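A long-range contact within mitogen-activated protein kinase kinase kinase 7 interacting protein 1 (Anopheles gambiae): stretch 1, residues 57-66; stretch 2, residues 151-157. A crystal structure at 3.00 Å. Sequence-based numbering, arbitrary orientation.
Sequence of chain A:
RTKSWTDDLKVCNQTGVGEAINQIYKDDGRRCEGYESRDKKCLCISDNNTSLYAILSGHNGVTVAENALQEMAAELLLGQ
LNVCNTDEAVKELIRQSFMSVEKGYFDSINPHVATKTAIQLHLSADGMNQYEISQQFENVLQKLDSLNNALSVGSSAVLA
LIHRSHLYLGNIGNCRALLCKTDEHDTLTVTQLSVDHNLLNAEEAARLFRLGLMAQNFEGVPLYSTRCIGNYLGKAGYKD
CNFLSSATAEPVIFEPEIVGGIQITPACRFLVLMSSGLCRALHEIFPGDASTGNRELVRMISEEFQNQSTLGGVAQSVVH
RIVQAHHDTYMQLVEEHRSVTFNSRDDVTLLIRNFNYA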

# COMPACT_ATOMS: atom_id res chain seq x y z
N SER A 57 -2.51 -2.03 -2.82
CA SER A 57 -3.71 -1.78 -2.03
C SER A 57 -4.66 -0.92 -2.82
O SER A 57 -4.38 0.24 -3.08
CB SER A 57 -3.33 -1.10 -0.73
OG SER A 57 -2.64 -2.02 0.11
N GLY A 58 -5.77 -1.51 -3.22
CA GLY A 58 -6.77 -0.79 -4.00
C GLY A 58 -7.55 0.16 -3.11
O GLY A 58 -7.92 -0.20 -1.98
N HIS A 59 -7.79 1.38 -3.61
CA HIS A 59 -8.60 2.36 -2.90
C HIS A 59 -9.95 2.62 -3.59
O HIS A 59 -10.00 2.97 -4.77
CB HIS A 59 -7.82 3.66 -2.74
CG HIS A 59 -6.58 3.50 -1.92
ND1 HIS A 59 -5.32 3.79 -2.41
CD2 HIS A 59 -6.40 3.03 -0.66
CE1 HIS A 59 -4.42 3.53 -1.48
NE2 HIS A 59 -5.05 3.07 -0.41
N ASN A 60 -11.03 2.45 -2.83
CA ASN A 60 -12.40 2.58 -3.35
C ASN A 60 -12.72 1.61 -4.47
O ASN A 60 -13.81 1.64 -5.05
CB ASN A 60 -12.71 4.01 -3.82
CG ASN A 60 -12.25 5.06 -2.84
OD1 ASN A 60 -12.74 5.13 -1.71
ND2 ASN A 60 -11.29 5.88 -3.26
N GLY A 61 -11.77 0.74 -4.79
CA GLY A 61 -11.95 -0.23 -5.85
C GLY A 61 -10.75 -1.13 -6.02
O GLY A 61 -9.63 -0.79 -5.61
N VAL A 62 -10.98 -2.27 -6.65
CA VAL A 62 -9.96 -3.29 -6.86
C VAL A 62 -9.41 -3.22 -8.29
O VAL A 62 -8.28 -3.65 -8.56
CB VAL A 62 -10.52 -4.69 -6.54
CG1 VAL A 62 -11.70 -5.03 -7.45
CG2 VAL A 62 -9.44 -5.75 -6.58
N THR A 63 -10.20 -2.65 -9.20
CA THR A 63 -9.83 -2.56 -10.61
C THR A 63 -8.38 -2.11 -10.83
O THR A 63 -7.60 -2.81 -11.46
CB THR A 63 -10.84 -1.67 -11.39
OG1 THR A 63 -12.07 -2.39 -11.55
CG2 THR A 63 -10.32 -1.31 -12.78
N VAL A 64 -8.01 -0.97 -10.27
CA VAL A 64 -6.68 -0.40 -10.52
C VAL A 64 -5.52 -1.26 -9.97
O VAL A 64 -4.51 -1.43 -10.64
CB VAL A 64 -6.58 1.07 -10.03
CG1 VAL A 64 -5.18 1.61 -10.22
CG2 VAL A 64 -7.60 1.95 -10.76
N ALA A 65 -5.69 -1.79 -8.76
CA ALA A 65 -4.66 -2.62 -8.13
C ALA A 65 -4.45 -3.91 -8.91
O ALA A 65 -3.30 -4.29 -9.18
CB ALA A 65 -5.03 -2.92 -6.69
N GLU A 66 -5.55 -4.57 -9.29
CA GLU A 66 -5.50 -5.73 -10.19
C GLU A 66 -4.66 -5.40 -11.43
O GLU A 66 -3.59 -5.96 -11.63
CB GLU A 66 -6.91 -6.15 -10.62
CG GLU A 66 -7.57 -7.23 -9.76
CD GLU A 66 -9.09 -7.35 -10.02
OE1 GLU A 66 -9.66 -8.46 -9.86
OE2 GLU A 66 -9.72 -6.32 -10.39
N LEU A 151 -14.34 7.17 -10.88
CA LEU A 151 -12.96 7.54 -11.22
C LEU A 151 -12.20 8.09 -10.01
O LEU A 151 -11.21 8.82 -10.14
CB LEU A 151 -12.91 8.49 -12.42
CG LEU A 151 -14.01 9.52 -12.63
CD1 LEU A 151 -13.92 10.60 -11.60
CD2 LEU A 151 -13.90 10.11 -14.01
N SER A 152 -12.67 7.72 -8.82
CA SER A 152 -11.95 7.97 -7.59
C SER A 152 -11.14 6.73 -7.24
O SER A 152 -10.43 6.72 -6.23
CB SER A 152 -12.93 8.25 -6.45
OG SER A 152 -13.51 7.04 -5.96
N VAL A 153 -11.28 5.68 -8.05
CA VAL A 153 -10.59 4.42 -7.81
C VAL A 153 -9.12 4.56 -8.19
O VAL A 153 -8.80 5.06 -9.27
CB VAL A 153 -11.24 3.23 -8.58
CG1 VAL A 153 -10.42 1.96 -8.39
CG2 VAL A 153 -12.68 2.99 -8.10
N GLY A 154 -8.24 4.12 -7.29
CA GLY A 154 -6.81 4.06 -7.55
C GLY A 154 -6.15 3.03 -6.66
O GLY A 154 -6.84 2.21 -6.04
N SER A 155 -4.82 3.06 -6.57
CA SER A 155 -4.11 2.07 -5.76
C SER A 155 -2.74 2.50 -5.24
O SER A 155 -1.92 3.05 -5.98
CB SER A 155 -3.94 0.76 -6.53
OG SER A 155 -3.33 -0.22 -5.71
N SER A 156 -2.51 2.24 -3.95
CA SER A 156 -1.16 2.29 -3.41
C SER A 156 -0.45 1.04 -3.87
O SER A 156 -1.10 0.06 -4.25
CB SER A 156 -1.20 2.33 -1.88
OG SER A 156 -1.40 3.65 -1.43
N ALA A 157 0.88 1.05 -3.79
CA ALA A 157 1.70 -0.07 -4.26
C ALA A 157 3.02 -0.16 -3.51
O ALA A 157 3.64 0.87 -3.24
CB ALA A 157 1.96 0.07 -5.75

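The two stretches are joined by a short antiparallel β-ladder, extended by an asparagine side chain at one end and covered by residues of the helix that follows the first strand. Two hydrogen-bonded pairs carry the ladder. Ser 57 and Ser 156 exchange bonds of 2.9 Å in both directions, N to O, while His 59 N donates to Gly 154 O at 2.7 Å, nearly straight, and Gly 154 N returns a longer bond to His 59 O at 3.3 Å. Between them Gly 58 faces Ser 155 as a non-hydrogen-bonded pair, their CA atoms 4.3 Å apart; a CB on Gly 58 would clash with Gly 61 O. Beyond the strands, Asn 60 ND2 donates to Ser 152 O at 3.2 Å.

On the face shared by Ser 57, His 59 and Ser 156, the His 59 ring reaches along the partner strand, placing CE1 3.0 Å from Ser 156 OG at the ring edge. From the helix, Val 64 points toward the second stretch, and its CG2 packs 3.7 Å from Val 153 CG1, an apolar contact suited to two branched side chains. The small Ala 65 lets its CB approach Ser 155 OG to 3.3 Å; that buried hydroxyl is satisfied by donating to Ser 156 O at 2.7 Å. Together the stretches bury 536 Å².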